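Local structure of beta-glucoside phosphorylase BglX (Unidentified, 5VQE) at residues A[456-459]-A[465-468]; A[153-158]-A[513-518]; A[62-67]-A[74-79]. The protein probably cleaves beta-glucosides by phosphorolysis and is a glycoside hydrolase family 3 enzyme that binds 2-deoxy-2-fluoroglucose. All blocks are in the same frame, centred on the assembly; numbering follows the deposited sequence.

Interaction 1 of 3, residues A[456-459]-A[465-468]; sequences TGYS and RDTD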
loop_
_atom_site.group_PDB
_atom_site.type_symbol
_atom_site.label_atom_id
_atom_site.label_comp_id
_atom_site.label_asym_id
_atom_site.label_seq_id
_atom_site.Cartn_x
_atom_site.Cartn_y
_atom_site.Cartn_z
ATOM N N THR A 456 8.005 35.482 27.591
ATOM C CA THR A 456 8.163 36.661 28.441
ATOM C C THR A 456 8.200 36.309 29.925
ATOM O O THR A 456 8.791 37.056 30.713
ATOM C CB THR A 456 7.042 37.666 28.174
ATOM O OG1 THR A 456 5.772 37.050 28.404
ATOM C CG2 THR A 456 7.104 38.165 26.740
ATOM N N GLY A 457 7.599 35.190 30.330
ATOM C CA GLY A 457 7.560 34.807 31.731
ATOM C C GLY A 457 8.328 33.557 32.099
ATOM O O GLY A 457 8.231 33.105 33.246
ATOM N N TYR A 458 9.095 32.983 31.180
ATOM C CA TYR A 458 9.800 31.733 31.426
ATOM C C TYR A 458 11.037 31.751 30.546
ATOM O O TYR A 458 10.939 32.022 29.345
ATOM C CB TYR A 458 8.894 30.537 31.108
ATOM C CG TYR A 458 9.406 29.167 31.502
ATOM C CD1 TYR A 458 10.063 28.353 30.582
ATOM C CD2 TYR A 458 9.185 28.662 32.784
ATOM C CE1 TYR A 458 10.511 27.081 30.941
ATOM C CE2 TYR A 458 9.622 27.391 33.144
ATOM C CZ TYR A 458 10.282 26.608 32.222
ATOM O OH TYR A 458 10.722 25.349 32.590
ATOM N N SER A 459 12.188 31.493 31.145
ATOM C CA SER A 459 13.472 31.654 30.480
ATOM C C SER A 459 14.009 30.308 30.008
ATOM O O SER A 459 13.506 29.242 30.375
ATOM C CB SER A 459 14.478 32.313 31.426
ATOM O OG SER A 459 14.867 31.396 32.430
ATOM N N ARG A 465 16.561 24.100 33.826
ATOM C CA ARG A 465 16.358 23.635 35.192
ATOM C C ARG A 465 15.289 22.558 35.239
ATOM O O ARG A 465 15.380 21.616 36.034
ATOM C CB ARG A 465 15.972 24.822 36.084
ATOM C CG ARG A 465 15.449 24.464 37.471
ATOM C CD ARG A 465 14.660 25.613 38.090
ATOM N NE ARG A 465 13.312 25.190 38.480
ATOM C CZ ARG A 465 12.172 25.662 37.975
ATOM N NH1 ARG A 465 11.021 25.176 38.424
ATOM N NH2 ARG A 465 12.160 26.615 37.043
ATOM N N ASP A 466 14.264 22.684 34.396
ATOM C CA ASP A 466 13.114 21.796 34.417
ATOM C C ASP A 466 13.199 20.660 33.407
ATOM O O ASP A 466 12.365 19.746 33.459
ATOM C CB ASP A 466 11.831 22.593 34.140
ATOM C CG ASP A 466 11.488 23.551 35.248
ATOM O OD1 ASP A 466 11.824 23.258 36.412
ATOM O OD2 ASP A 466 10.862 24.589 34.956
ATOM N N THR A 467 14.158 20.698 32.483
ATOM C CA THR A 467 14.181 19.762 31.365
ATOM C C THR A 467 15.598 19.276 31.114
ATOM O O THR A 467 16.514 20.081 30.923
ATOM C CB THR A 467 13.638 20.407 30.086
ATOM O OG1 THR A 467 12.554 21.276 30.416
ATOM C CG2 THR A 467 13.161 19.329 29.131
ATOM N N ASP A 468 15.763 17.957 31.093
ATOM C CA ASP A 468 17.037 17.344 30.761
ATOM C C ASP A 468 17.092 16.820 29.331
ATOM O O ASP A 468 18.195 16.670 28.786
ATOM C CB ASP A 468 17.321 16.208 31.752
ATOM C CG ASP A 468 17.295 16.692 33.197
ATOM O OD1 ASP A 468 18.122 17.559 33.534
ATOM O OD2 ASP A 468 16.427 16.245 33.976
#

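Interaction 2 of 3, residues A[153-158]-A[513-518]; sequences MNPENP and NPYHLV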
loop_
_atom_site.group_PDB
_atom_site.type_symbol
_atom_site.label_atom_id
_atom_site.label_comp_id
_atom_site.label_asym_id
_atom_site.label_seq_id
_atom_site.Cartn_x
_atom_site.Cartn_y
_atom_site.Cartn_z
ATOM N N MET A 153 12.184 7.138 -5.308
ATOM C CA MET A 153 13.196 8.068 -5.795
ATOM C C MET A 153 13.023 9.446 -5.172
ATOM O O MET A 153 13.972 10.012 -4.617
ATOM C CB MET A 153 13.131 8.193 -7.317
ATOM C CG MET A 153 13.635 7.031 -8.104
ATOM S SD MET A 153 13.814 7.479 -9.849
ATOM C CE MET A 153 14.309 5.894 -10.532
ATOM N N ASN A 154 11.816 10.000 -5.248
ATOM C CA ASN A 154 11.586 11.398 -4.925
ATOM C C ASN A 154 11.126 11.522 -3.481
ATOM O O ASN A 154 9.982 11.152 -3.176
ATOM C CB ASN A 154 10.542 11.992 -5.870
ATOM C CG ASN A 154 10.480 13.505 -5.792
ATOM O OD1 ASN A 154 10.580 14.091 -4.712
ATOM N ND2 ASN A 154 10.317 14.144 -6.940
ATOM N N PRO A 155 11.944 12.060 -2.565
ATOM C CA PRO A 155 11.559 12.071 -1.142
ATOM C C PRO A 155 10.396 13.001 -0.795
ATOM O O PRO A 155 9.907 12.937 0.340
ATOM C CB PRO A 155 12.845 12.528 -0.429
ATOM C CG PRO A 155 13.925 12.506 -1.472
ATOM C CD PRO A 155 13.258 12.687 -2.783
ATOM N N GLU A 156 9.947 13.864 -1.705
ATOM C CA GLU A 156 8.793 14.712 -1.438
ATOM C C GLU A 156 7.485 14.069 -1.873
ATOM O O GLU A 156 6.419 14.669 -1.685
ATOM C CB GLU A 156 8.954 16.072 -2.136
ATOM C CG GLU A 156 10.096 16.919 -1.589
ATOM C CD GLU A 156 9.854 17.373 -0.151
ATOM O OE1 GLU A 156 8.706 17.751 0.170
ATOM O OE2 GLU A 156 10.809 17.347 0.655
ATOM N N ASN A 157 7.537 12.882 -2.448
ATOM C CA ASN A 157 6.317 12.211 -2.875
ATOM C C ASN A 157 5.579 11.689 -1.648
ATOM O O ASN A 157 6.158 10.911 -0.875
ATOM C CB ASN A 157 6.642 11.068 -3.828
ATOM C CG ASN A 157 5.409 10.491 -4.480
ATOM O OD1 ASN A 157 4.384 10.294 -3.832
ATOM N ND2 ASN A 157 5.499 10.219 -5.774
ATOM N N PRO A 158 4.324 12.083 -1.422
ATOM C CA PRO A 158 3.620 11.688 -0.197
ATOM C C PRO A 158 2.940 10.331 -0.248
ATOM O O PRO A 158 2.496 9.853 0.804
ATOM C CB PRO A 158 2.560 12.792 -0.060
ATOM C CG PRO A 158 2.202 13.089 -1.466
ATOM C CD PRO A 158 3.499 12.989 -2.245
ATOM N N ASN A 513 7.632 8.597 8.237
ATOM C CA ASN A 513 8.394 9.221 7.158
ATOM C C ASN A 513 9.892 9.178 7.462
ATOM O O ASN A 513 10.319 9.687 8.512
ATOM C CB ASN A 513 7.923 10.666 6.979
ATOM C CG ASN A 513 8.551 11.355 5.776
ATOM O OD1 ASN A 513 9.501 10.864 5.184
ATOM N ND2 ASN A 513 8.019 12.522 5.428
ATOM N N PRO A 514 10.719 8.581 6.600
ATOM C CA PRO A 514 12.155 8.488 6.890
ATOM C C PRO A 514 12.942 9.748 6.570
ATOM O O PRO A 514 14.152 9.778 6.820
ATOM C CB PRO A 514 12.604 7.337 5.985
ATOM C CG PRO A 514 11.701 7.496 4.793
ATOM C CD PRO A 514 10.371 7.876 5.353
ATOM N N TYR A 515 12.299 10.785 6.036
ATOM C CA TYR A 515 12.999 11.961 5.531
ATOM C C TYR A 515 12.854 13.181 6.434
ATOM O O TYR A 515 13.082 14.304 5.975
ATOM C CB TYR A 515 12.489 12.309 4.134
ATOM C CG TYR A 515 12.659 11.192 3.132
ATOM C CD1 TYR A 515 11.563 10.590 2.550
ATOM C CD2 TYR A 515 13.920 10.734 2.787
ATOM C CE1 TYR A 515 11.716 9.571 1.632
ATOM C CE2 TYR A 515 14.085 9.722 1.879
ATOM C CZ TYR A 515 12.981 9.140 1.303
ATOM O OH TYR A 515 13.152 8.112 0.399
ATOM N N HIS A 516 12.488 13.000 7.708
ATOM C CA HIS A 516 12.182 14.168 8.534
ATOM C C HIS A 516 13.405 15.029 8.826
ATOM O O HIS A 516 13.242 16.181 9.243
ATOM C CB HIS A 516 11.522 13.742 9.843
ATOM C CG HIS A 516 10.059 13.467 9.717
ATOM N ND1 HIS A 516 9.213 14.259 8.971
ATOM C CD2 HIS A 516 9.292 12.483 10.240
ATOM C CE1 HIS A 516 7.985 13.774 9.043
ATOM N NE2 HIS A 516 8.005 12.699 9.811
ATOM N N LEU A 517 14.622 14.531 8.606
ATOM C CA LEU A 517 15.769 15.426 8.691
ATOM C C LEU A 517 15.653 16.600 7.719
ATOM O O LEU A 517 16.397 17.576 7.867
ATOM C CB LEU A 517 17.063 14.652 8.441
ATOM C CG LEU A 517 17.575 13.805 9.615
ATOM C CD1 LEU A 517 18.742 12.934 9.190
ATOM C CD2 LEU A 517 17.986 14.670 10.825
ATOM N N VAL A 518 14.742 16.525 6.741
ATOM C CA VAL A 518 14.459 17.664 5.867
ATOM C C VAL A 518 13.962 18.849 6.680
ATOM O O VAL A 518 14.320 20.004 6.412
ATOM C CB VAL A 518 13.429 17.262 4.790
ATOM C CG1 VAL A 518 12.820 18.497 4.112
ATOM C CG2 VAL A 518 14.065 16.355 3.752
HETATM O O HOH W 1 14.543 8.890 -1.693
#

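Interaction 3 of 3, residues A[62-67]-A[74-79]; sequences VMYRPF and EFTQRL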
loop_
_atom_site.group_PDB
_atom_site.type_symbol
_atom_site.label_atom_id
_atom_site.label_comp_id
_atom_site.label_asym_id
_atom_site.label_seq_id
_atom_site.Cartn_x
_atom_site.Cartn_y
_atom_site.Cartn_z
ATOM N N VAL A 62 -15.131 -7.702 -5.611
ATOM C CA VAL A 62 -15.307 -6.659 -4.613
ATOM C C VAL A 62 -13.985 -6.471 -3.885
ATOM O O VAL A 62 -13.123 -7.351 -3.888
ATOM C CB VAL A 62 -16.425 -6.976 -3.596
ATOM C CG1 VAL A 62 -17.757 -7.121 -4.298
ATOM C CG2 VAL A 62 -16.099 -8.239 -2.814
ATOM N N MET A 63 -13.834 -5.302 -3.260
ATOM C CA MET A 63 -12.736 -5.033 -2.337
ATOM C C MET A 63 -13.311 -4.589 -1.000
ATOM O O MET A 63 -14.187 -3.720 -0.957
ATOM C CB MET A 63 -11.787 -3.948 -2.859
ATOM C CG MET A 63 -10.487 -3.872 -2.033
ATOM S SD MET A 63 -9.592 -2.303 -2.052
ATOM C CE MET A 63 -10.637 -1.320 -0.985
ATOM N N TYR A 64 -12.821 -5.186 0.084
ATOM C CA TYR A 64 -13.222 -4.808 1.434
ATOM C C TYR A 64 -12.350 -3.649 1.902
ATOM O O TYR A 64 -11.117 -3.750 1.894
ATOM C CB TYR A 64 -13.078 -5.972 2.420
ATOM C CG TYR A 64 -13.955 -7.185 2.168
ATOM C CD1 TYR A 64 -15.195 -7.063 1.565
ATOM C CD2 TYR A 64 -13.543 -8.451 2.556
ATOM C CE1 TYR A 64 -15.992 -8.162 1.345
ATOM C CE2 TYR A 64 -14.339 -9.564 2.334
ATOM C CZ TYR A 64 -15.564 -9.408 1.731
ATOM O OH TYR A 64 -16.363 -10.501 1.506
ATOM N N ARG A 65 -12.988 -2.548 2.291
ATOM C CA ARG A 65 -12.344 -1.551 3.131
ATOM C C ARG A 65 -12.085 -2.158 4.502
ATOM O O ARG A 65 -12.591 -3.237 4.816
ATOM C CB ARG A 65 -13.218 -0.309 3.257
ATOM C CG ARG A 65 -13.262 0.554 2.002
ATOM C CD ARG A 65 -11.933 1.270 1.730
ATOM N NE ARG A 65 -11.419 1.974 2.903
ATOM C CZ ARG A 65 -11.974 3.064 3.424
ATOM N NH1 ARG A 65 -13.072 3.580 2.887
ATOM N NH2 ARG A 65 -11.436 3.636 4.491
ATOM N N PRO A 66 -11.303 -1.488 5.349
ATOM C CA PRO A 66 -11.023 -2.053 6.677
ATOM C C PRO A 66 -12.233 -2.020 7.592
ATOM O O PRO A 66 -12.683 -0.953 8.021
ATOM C CB PRO A 66 -9.895 -1.163 7.223
ATOM C CG PRO A 66 -9.376 -0.405 6.065
ATOM C CD PRO A 66 -10.519 -0.268 5.101
ATOM N N PHE A 67 -12.787 -3.191 7.864
ATOM C CA PHE A 67 -13.709 -3.370 8.971
ATOM C C PHE A 67 -13.359 -4.709 9.619
ATOM O O PHE A 67 -12.314 -5.297 9.331
ATOM C CB PHE A 67 -15.162 -3.229 8.493
ATOM C CG PHE A 67 -15.522 -4.094 7.317
ATOM C CD1 PHE A 67 -15.386 -3.622 6.022
ATOM C CD2 PHE A 67 -16.032 -5.362 7.510
ATOM C CE1 PHE A 67 -15.730 -4.407 4.939
ATOM C CE2 PHE A 67 -16.381 -6.155 6.427
ATOM C CZ PHE A 67 -16.228 -5.675 5.140
ATOM N N GLU A 74 -18.424 -12.940 7.288
ATOM C CA GLU A 74 -19.853 -13.006 7.025
ATOM C C GLU A 74 -20.180 -12.420 5.656
ATOM O O GLU A 74 -20.984 -12.988 4.906
ATOM C CB GLU A 74 -20.608 -12.268 8.136
ATOM C CG GLU A 74 -22.116 -12.337 8.034
ATOM C CD GLU A 74 -22.789 -11.302 8.913
ATOM O OE1 GLU A 74 -23.553 -10.471 8.379
ATOM O OE2 GLU A 74 -22.536 -11.315 10.137
ATOM N N PHE A 75 -19.547 -11.300 5.305
ATOM C CA PHE A 75 -19.781 -10.703 3.994
ATOM C C PHE A 75 -19.389 -11.656 2.869
ATOM O O PHE A 75 -20.099 -11.762 1.864
ATOM C CB PHE A 75 -19.016 -9.388 3.871
ATOM C CG PHE A 75 -19.682 -8.212 4.545
ATOM C CD1 PHE A 75 -20.784 -8.378 5.367
ATOM C CD2 PHE A 75 -19.195 -6.933 4.347
ATOM C CE1 PHE A 75 -21.379 -7.287 5.976
ATOM C CE2 PHE A 75 -19.790 -5.842 4.953
ATOM C CZ PHE A 75 -20.878 -6.018 5.766
ATOM N N THR A 76 -18.259 -12.355 3.011
ATOM C CA THR A 76 -17.843 -13.277 1.959
ATOM C C THR A 76 -18.899 -14.348 1.719
ATOM O O THR A 76 -19.220 -14.670 0.569
ATOM C CB THR A 76 -16.506 -13.924 2.316
ATOM O OG1 THR A 76 -15.482 -12.927 2.330
ATOM C CG2 THR A 76 -16.138 -15.016 1.301
ATOM N N GLN A 77 -19.436 -14.924 2.796
ATOM C CA GLN A 77 -20.459 -15.954 2.650
ATOM C C GLN A 77 -21.685 -15.399 1.943
ATOM O O GLN A 77 -22.192 -15.991 0.982
ATOM C CB GLN A 77 -20.835 -16.508 4.026
ATOM C CG GLN A 77 -19.763 -17.388 4.645
ATOM C CD GLN A 77 -20.081 -17.763 6.081
ATOM O OE1 GLN A 77 -20.154 -16.901 6.957
ATOM N NE2 GLN A 77 -20.282 -19.053 6.327
ATOM N N ARG A 78 -22.170 -14.252 2.406
ATOM C CA ARG A 78 -23.360 -13.660 1.814
ATOM C C ARG A 78 -23.127 -13.305 0.351
ATOM O O ARG A 78 -23.950 -13.619 -0.518
ATOM C CB ARG A 78 -23.756 -12.429 2.610
ATOM C CG ARG A 78 -24.151 -12.744 4.046
ATOM C CD ARG A 78 -24.320 -11.468 4.823
ATOM N NE ARG A 78 -25.258 -10.564 4.173
ATOM C CZ ARG A 78 -25.555 -9.350 4.621
ATOM N NH1 ARG A 78 -24.983 -8.885 5.728
ATOM N NH2 ARG A 78 -26.425 -8.602 3.959
ATOM N N LEU A 79 -22.001 -12.657 0.060
ATOM C CA LEU A 79 -21.734 -12.224 -1.306
ATOM C C LEU A 79 -21.590 -13.410 -2.243
ATOM O O LEU A 79 -22.215 -13.453 -3.309
ATOM C CB LEU A 79 -20.477 -11.360 -1.340
ATOM C CG LEU A 79 -20.652 -9.958 -0.780
ATOM C CD1 LEU A 79 -19.287 -9.322 -0.570
ATOM C CD2 LEU A 79 -21.512 -9.114 -1.704
#

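Interaction 1 of 3, residues A[456-459]-A[465-468]
The phenol of Y458 donates a hydrogen bond to D466, with OH 2.5 Å from OD2. This is very short, and its exact length should not be pressed, but the neighbouring distances agree with a direct contact: CZ of Y458 is 3.4 Å from OD2 of D466, and OH of Y458 lies 3.4 Å from CB of D466. OD2 arrives at the ring edge in the plane of the ring, and ring and carboxylate are turned only 26° apart, so the two flat groups meet almost coplanar. Y458 gets there by extending its ring with CG anti to the backbone N (chi1 -171°), which carries the hydroxyl across to the last turn of the helix while the backbone stays further off. The other oxygen of the carboxylate faces R465, whose NH1 is 2.9 Å from D466 OD1. That oxygen lies well out of the guanidinium plane, and CG of D466 sits 3.4 Å above the centre of the guanidinium face; the pairing is therefore electrostatic, without a directed N-H. Two groups thus share one carboxylate, and together they probably favour its charged form. A phenylalanine in place of Y458 would probably leave OD2 without this donor and the carboxylate freer to turn. The contact is small and lies at the surface, and it spans the short helix 460-466 from before its start to its end: S459 is the N-cap, its OG accepting from D462 N, while T467 leaves helical geometry. This helix belongs to the crossover between parallel strands 444-447 and 469-475, and D466 O and D468 are bonded to R412, at the start of strand 412-419, which lies between those two strands in the mixed sheet.

Interaction 2 of 3, residues A[153-158]-A[513-518]
P155 sets CB over the middle of the Y515 ring, 3.5 Å from the centroid and only 2° off the normal, a CH-pi contact centred on the face. The proline carbonyl also comes near, with P155 O 3.6 Å from Y515 CD1. On the opposite ring face lies P514 CG, offset toward the rim, so the ring is sandwiched between two prolines. Beside this pair, E156 bends at chi2 (-66°) and brings OE2 to 4.2 Å from V518 CG1, a loose flanking contact. Topologically, a loop of the family 3 TIM-barrel domain, following strand 143-144, here meets the loop after strand 506-510 of the mixed sheet. The tyrosine hydroxyl is fixed on the barrel side: OH bonds D152 OD2 and accepts from a water 2.6 Å away, which also donates to M153 O. Each loop is shaped by an Asx turn. N154 OD1 receives E156 N at 3.1 Å, inside a type I turn running from N154 to N157. N513 OD1 accepts Y515 N at 2.9 Å, the donor standing 50° out of the carbonyl plane, and it takes a second bond from N161 ND2.

Interaction 3 of 3, residues A[62-67]-A[74-79]
Y64 points its ring at helix 69-82 and meets T76 at about a right angle, donating from OH to OG1 over 2.7 Å. OG1 lies in the plane of the tyrosine ring, at its edge. T76 N is also near, but its angle is poor and it makes no bond. The buried OG1 accepts from Y64, and its single proton faces two carbonyls, M72 O and V139 O, which must share it or compete for it. Y64 and L79 extend from opposite directions, and L79 sets CD1 against the edge of the tyrosine ring, 4.0 Å from Y64 CE1. That methyl is shared: V62 reaches toward L79 tip to tip, with CG2 4.0 Å from CD1. F75 crosses Y64 obliquely, its CB 4.1 Å from Y64 CZ, and turns its own ring to F67. The two phenylalanine rings are neither stacked nor edge-to-face; their centroids are 5.0 Å apart, their planes 55° apart, and F67 CZ closes to 3.3 Å from F75 CD2. F67 holds CG between its backbone N and carbonyl carbon (chi1 52°), a setting that lets the ring swing back to the helix from beyond the strand's end. V62 and Y64 thus serve the helix interface, whereas M63 between them touches the bound fluoroglucose. The axes of strand 62-64 and helix 74-79 run nearly antiparallel (165°) and approach to 11.2 Å, within the beta-alpha-beta unit completed by strand 88-91. Within the TIM-barrel sheet, strand 61-64 lies between 38-42 and 88-91; I42 from the former touches F75 and L79, and I89 from the latter touches T76.

The three contacts are separate. Interaction 3 belongs to the barrel and holds a pocket residue: M63 touches the fluoroglucose, and the Y64 side chain is about 10 Å from it. Interaction 2 lies on the other side of the chain's centre, its nearest atoms about 16 Å from those of interaction 3; its barrel loop runs, in sequence, between pocket residues Y145 and R163. Interaction 1 falls between the two segments of interaction 2 along the chain, yet its centre is 33 Å from that of interaction 2 and 55 Å from that of interaction 3, at the far end of the mixed-sheet region.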